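Local coordinates for protein UspA1 (Moraxella catarrhalis, PDB 3NTN) that probably serves as a trimeric autotransporter adhesin on the bacterial outer membrane, attaching the cell to host fibronectin and the receptor CEACAM1, at residues 178-181 with 182-186; 189-192 with 193-197. One frame throughout, in Å; residues are numbered along the deposited sequence.

Interaction 1: 178-181 with 182-186; sequences DAVN and GSQLH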
ATOM      1  N   ASP B 178       6.978  -6.167 -10.265  1.00 41.14           N
ATOM      2  CA  ASP B 178       5.777  -6.597  -9.535  1.00 42.10           C
ATOM      3  C   ASP B 178       6.265  -7.127  -8.201  1.00 40.97           C
ATOM      4  O   ASP B 178       7.340  -7.683  -8.138  1.00 42.49           O
ATOM      5  CB  ASP B 178       5.016  -7.744 -10.228  1.00 40.47           C
ATOM      6  CG  ASP B 178       4.349  -7.350 -11.564  1.00 43.17           C
ATOM      7  OD1 ASP B 178       3.809  -8.314 -12.158  1.00 41.37           O
ATOM      8  OD2 ASP B 178       4.350  -6.156 -12.053  1.00 40.29           O
ATOM      9  N   ALA B 179       5.493  -6.951  -7.138  1.00 40.43           N
ATOM     10  CA  ALA B 179       5.805  -7.642  -5.899  1.00 39.81           C
ATOM     11  C   ALA B 179       5.688  -9.147  -6.085  1.00 40.77           C
ATOM     12  O   ALA B 179       4.874  -9.655  -6.884  1.00 39.66           O
ATOM     13  CB  ALA B 179       4.927  -7.208  -4.803  1.00 39.29           C
ATOM     14  N   VAL B 180       6.526  -9.851  -5.303  1.00 41.36           N
ATOM     15  CA  VAL B 180       6.581 -11.329  -5.226  1.00 41.12           C
ATOM     16  C   VAL B 180       5.826 -11.803  -3.954  1.00 41.18           C
ATOM     17  O   VAL B 180       5.919 -11.164  -2.915  1.00 41.37           O
ATOM     18  CB  VAL B 180       8.082 -11.748  -5.250  1.00 40.80           C
ATOM     19  CG1 VAL B 180       8.315 -13.110  -4.672  1.00 39.85           C
ATOM     20  CG2 VAL B 180       8.654 -11.609  -6.699  1.00 39.24           C
ATOM     21  N   ASN B 181       5.074 -12.903  -4.028  1.00 41.22           N
ATOM     22  CA  ASN B 181       4.421 -13.434  -2.823  1.00 40.27           C
ATOM     23  C   ASN B 181       5.057 -14.730  -2.369  1.00 40.44           C
ATOM     24  O   ASN B 181       5.907 -15.263  -3.072  1.00 39.26           O
ATOM     25  CB  ASN B 181       2.901 -13.509  -2.961  1.00 40.38           C
ATOM     26  CG  ASN B 181       2.421 -14.586  -3.916  1.00 40.05           C
ATOM     27  OD1 ASN B 181       3.112 -15.540  -4.200  1.00 42.59           O
ATOM     28  ND2 ASN B 181       1.181 -14.468  -4.334  1.00 39.94           N
ATOM     29  N   GLY B 182       4.708 -15.192  -1.165  1.00 41.18           N
ATOM     30  CA  GLY B 182       5.435 -16.325  -0.547  1.00 42.15           C
ATOM     31  C   GLY B 182       5.434 -17.639  -1.319  1.00 42.53           C
ATOM     32  O   GLY B 182       6.347 -18.436  -1.190  1.00 42.82           O
ATOM     33  N   SER B 183       4.415 -17.853  -2.143  1.00 43.35           N
ATOM     34  CA  SER B 183       4.296 -19.047  -2.952  1.00 44.00           C
ATOM     35  C   SER B 183       5.261 -18.988  -4.118  1.00 43.70           C
ATOM     36  O   SER B 183       5.633 -19.996  -4.688  1.00 45.42           O
ATOM     37  CB  SER B 183       2.864 -19.217  -3.447  1.00 44.20           C
ATOM     38  OG  SER B 183       2.578 -18.361  -4.573  1.00 46.84           O
ATOM     39  N   GLN B 184       5.690 -17.797  -4.482  1.00 43.80           N
ATOM     40  CA  GLN B 184       6.655 -17.689  -5.566  1.00 42.52           C
ATOM     41  C   GLN B 184       8.059 -17.980  -5.045  1.00 42.93           C
ATOM     42  O   GLN B 184       8.832 -18.660  -5.703  1.00 43.41           O
ATOM     43  CB  GLN B 184       6.535 -16.334  -6.239  1.00 41.67           C
ATOM     44  CG  GLN B 184       5.137 -16.158  -6.831  1.00 40.72           C
ATOM     45  CD  GLN B 184       5.008 -14.883  -7.569  1.00 43.77           C
ATOM     46  OE1 GLN B 184       4.851 -13.829  -6.936  1.00 44.31           O
ATOM     47  NE2 GLN B 184       5.159 -14.928  -8.919  1.00 41.89           N
ATOM     48  N   LEU B 185       8.368 -17.496  -3.839  1.00 42.35           N
ATOM     49  CA  LEU B 185       9.611 -17.863  -3.199  1.00 41.69           C
ATOM     50  C   LEU B 185       9.622 -19.340  -2.842  1.00 42.41           C
ATOM     51  O   LEU B 185      10.638 -20.004  -3.002  1.00 42.71           O
ATOM     52  CB  LEU B 185       9.874 -17.012  -1.967  1.00 41.57           C
ATOM     53  CG  LEU B 185      11.279 -17.146  -1.302  1.00 40.72           C
ATOM     54  CD1 LEU B 185      12.266 -16.385  -2.174  1.00 39.44           C
ATOM     55  CD2 LEU B 185      11.310 -16.554   0.066  1.00 39.54           C
ATOM     56  N   HIS B 186       8.492 -19.846  -2.364  1.00 43.49           N
ATOM     57  CA  HIS B 186       8.337 -21.302  -2.099  1.00 44.78           C
ATOM     58  C   HIS B 186       8.642 -22.122  -3.336  1.00 44.00           C
ATOM     59  O   HIS B 186       9.406 -23.086  -3.253  1.00 45.66           O
ATOM     60  CB  HIS B 186       6.927 -21.664  -1.619  1.00 44.92           C
ATOM     61  CG  HIS B 186       6.783 -23.107  -1.235  1.00 47.11           C
ATOM     62  ND1 HIS B 186       6.957 -23.556   0.063  1.00 48.02           N
ATOM     63  CD2 HIS B 186       6.489 -24.202  -1.975  1.00 47.45           C
ATOM     64  CE1 HIS B 186       6.775 -24.866   0.099  1.00 49.78           C
ATOM     65  NE2 HIS B 186       6.512 -25.284  -1.127  1.00 47.94           N
TER
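Q184 folds back from the first turn of helix 182-217 over V180 and N181, touching them from CB as far as OE1. Its CB lies 4.0 Å from CG1 of V180 and also packs against the carbonyl oxygen of N181. Next along the chain, CG rests 3.4 Å from OD1 of N181. The tip then turns (chi3 -78°) to bring OE1 to the backbone N of N181 at 3.1 Å, a nearly straight bond (164° at the hydrogen) received in the carbonyl plane on a lone pair. NE2, at the other corner of the amide, donates to the O of G170 in a preceding loop.

N181 answers as the N-cap: its OD1 takes weak bonds from the backbone N atoms of S183 and Q184, and a shorter one of 2.9 Å from OG of S183. N181 and Q184 thus form a capping box. ND2 of N181 donates to V167 O and to A143 O of the second subunit, whose A143 N also bonds S183 OG. The cap therefore supplies acceptors to the N-H groups of S183 and Q184, with Q184 N held more closely by N181 O at 2.9 Å, while tying loop, helix and neighbouring subunit together; the helix N-terminus would be expected to polarise the OD1 carbonyl.

Interaction 2: 189-192 with 193-197; sequences ATVV and AQNKA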
ATOM      1  N   ALA B 189      12.245 -22.170  -3.963  1.00 41.02           N
ATOM      2  CA  ALA B 189      12.899 -22.902  -2.905  1.00 41.66           C
ATOM      3  C   ALA B 189      12.800 -24.416  -3.075  1.00 42.34           C
ATOM      4  O   ALA B 189      13.693 -25.127  -2.594  1.00 42.25           O
ATOM      5  CB  ALA B 189      12.337 -22.494  -1.540  1.00 41.89           C
ATOM      6  N   THR B 190      11.724 -24.908  -3.718  1.00 42.80           N
ATOM      7  CA  THR B 190      11.535 -26.354  -3.874  1.00 44.22           C
ATOM      8  C   THR B 190      12.625 -26.897  -4.802  1.00 43.77           C
ATOM      9  O   THR B 190      13.159 -27.990  -4.584  1.00 45.14           O
ATOM     10  CB  THR B 190      10.121 -26.798  -4.434  1.00 45.52           C
ATOM     11  OG1 THR B 190       9.918 -26.239  -5.759  1.00 48.99           O
ATOM     12  CG2 THR B 190       8.971 -26.393  -3.503  1.00 45.58           C
ATOM     13  N   VAL B 191      12.939 -26.125  -5.828  1.00 42.45           N
ATOM     14  CA  VAL B 191      13.994 -26.442  -6.764  1.00 41.52           C
ATOM     15  C   VAL B 191      15.334 -26.380  -6.090  1.00 41.79           C
ATOM     16  O   VAL B 191      16.137 -27.267  -6.286  1.00 42.24           O
ATOM     17  CB  VAL B 191      14.007 -25.468  -7.940  1.00 40.84           C
ATOM     18  CG1 VAL B 191      15.096 -25.855  -8.894  1.00 42.67           C
ATOM     19  CG2 VAL B 191      12.656 -25.508  -8.649  1.00 39.11           C
ATOM     20  N   VAL B 192      15.581 -25.349  -5.272  1.00 41.63           N
ATOM     21  CA  VAL B 192      16.862 -25.243  -4.520  1.00 40.56           C
ATOM     22  C   VAL B 192      17.077 -26.446  -3.613  1.00 41.88           C
ATOM     23  O   VAL B 192      18.161 -27.040  -3.580  1.00 42.45           O
ATOM     24  CB  VAL B 192      16.946 -23.932  -3.698  1.00 40.14           C
ATOM     25  CG1 VAL B 192      18.205 -23.874  -2.754  1.00 38.52           C
ATOM     26  CG2 VAL B 192      16.918 -22.760  -4.638  1.00 36.74           C
ATOM     27  N   ALA B 193      16.043 -26.793  -2.851  1.00 43.54           N
ATOM     28  CA  ALA B 193      16.011 -28.036  -2.044  1.00 43.61           C
ATOM     29  C   ALA B 193      16.306 -29.320  -2.877  1.00 44.45           C
ATOM     30  O   ALA B 193      16.992 -30.278  -2.424  1.00 44.17           O
ATOM     31  CB  ALA B 193      14.662 -28.134  -1.400  1.00 43.07           C
ATOM     32  N   GLN B 194      15.789 -29.330  -4.111  1.00 44.00           N
ATOM     33  CA  GLN B 194      15.998 -30.464  -4.973  1.00 44.45           C
ATOM     34  C   GLN B 194      17.452 -30.456  -5.451  1.00 44.18           C
ATOM     35  O   GLN B 194      18.092 -31.504  -5.459  1.00 45.13           O
ATOM     36  CB  GLN B 194      15.004 -30.470  -6.150  1.00 45.10           C
ATOM     37  CG  GLN B 194      15.076 -31.714  -7.064  1.00 48.39           C
ATOM     38  CD  GLN B 194      14.733 -33.004  -6.275  1.00 52.68           C
ATOM     39  OE1 GLN B 194      13.590 -33.144  -5.774  1.00 54.82           O
ATOM     40  NE2 GLN B 194      15.716 -33.938  -6.153  1.00 47.74           N
ATOM     41  N   ASN B 195      17.985 -29.300  -5.844  1.00 42.39           N
ATOM     42  CA  ASN B 195      19.403 -29.203  -6.153  1.00 42.15           C
ATOM     43  C   ASN B 195      20.309 -29.665  -5.027  1.00 43.36           C
ATOM     44  O   ASN B 195      21.347 -30.280  -5.265  1.00 43.65           O
ATOM     45  CB  ASN B 195      19.783 -27.783  -6.530  1.00 41.10           C
ATOM     46  CG  ASN B 195      19.343 -27.444  -7.935  1.00 40.02           C
ATOM     47  OD1 ASN B 195      18.932 -28.339  -8.658  1.00 39.09           O
ATOM     48  ND2 ASN B 195      19.409 -26.159  -8.324  1.00 38.87           N
ATOM     49  N   LYS B 196      19.943 -29.325  -3.794  1.00 43.48           N
ATOM     50  CA  LYS B 196      20.786 -29.658  -2.694  1.00 45.09           C
ATOM     51  C   LYS B 196      20.827 -31.188  -2.479  1.00 46.57           C
ATOM     52  O   LYS B 196      21.890 -31.720  -2.158  1.00 47.83           O
ATOM     53  CB  LYS B 196      20.287 -28.957  -1.445  1.00 45.94           C
ATOM     54  CG  LYS B 196      21.048 -29.281  -0.207  1.00 48.03           C
ATOM     55  CD  LYS B 196      20.596 -28.341   0.886  1.00 52.46           C
ATOM     56  CE  LYS B 196      20.989 -28.875   2.250  1.00 57.66           C
ATOM     57  NZ  LYS B 196      22.413 -28.516   2.450  1.00 58.21           N
ATOM     58  N   ALA B 197      19.686 -31.869  -2.654  1.00 45.15           N
ATOM     59  CA  ALA B 197      19.606 -33.325  -2.531  1.00 45.82           C
ATOM     60  C   ALA B 197      20.366 -34.016  -3.657  1.00 45.65           C
ATOM     61  O   ALA B 197      21.070 -35.014  -3.416  1.00 46.38           O
ATOM     62  CB  ALA B 197      18.151 -33.774  -2.553  1.00 46.00           C
TER
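The carboxamide of N195 has the carbonyl oxygen of V191 over one face, with V191 O 3.6 Å from N195 CG and almost directly above it. CG1 of V191 approaches the same face more distantly, 4.4 Å from ND2 of N195. At its edge, ND2 reaches across the trimer to donate a weak hydrogen bond to V192 O of the third subunit, and the side chain packs on K196 of that subunit. The group is placed by its first torsion: with CG anti to the carbonyl carbon (chi1 -76°), the amide leans back along the helix over the preceding turn. The other carboxamide, that of Q194, is carried outward on a chain bent at chi2, and its NE2 bonds OD1 of D198 one turn on; nearer the backbone, Q194 CB lies 3.4 Å from V191 O.

Beneath the side chains the helix is regular. N195 N donates to V191 O at 2.8 Å, nearly along the C=O axis, so this oxygen serves both as backbone acceptor and as the atom covering the amide face. A193 N likewise bonds A189 O at 2.9 Å, and the methyl of A193 packs against the carbonyl oxygens of A189 and T190. K196 N bonds V192 O at 2.9 Å; that same oxygen also takes the weak bond from N195 ND2 of the second subunit.

V192 meets V192 of both neighbours, making a hydrophobic layer in the three-helix coiled coil of the stalk, followed by the N195 layer. The chemistry implies that this asparagine layer is accommodated through weak amide-to-carbonyl bonds: this helix gives one to the third subunit and receives one from the second, consistent with a ring around the trimer.

Both interactions belong to helix 182-217, with interaction 1 at its capped start and interaction 2 farther along; their centres are about 17 Å apart, and they follow one another along the chain with no other touch. Measured from the centre of the chain, they lie about 20 and 35 Å out on the same side, so together they trace the passage from the loop-wrapped neck into the coiled stalk. In 178-186 loops and two neighbouring subunits surround the helix start, whereas in 189-197 V192 packs on V192 of both neighbours, while A189 and V191 still meet V134 of the third subunit and L137 of the second. Nickel is bound by H216, near the far end of this helix, and H220, just beyond it.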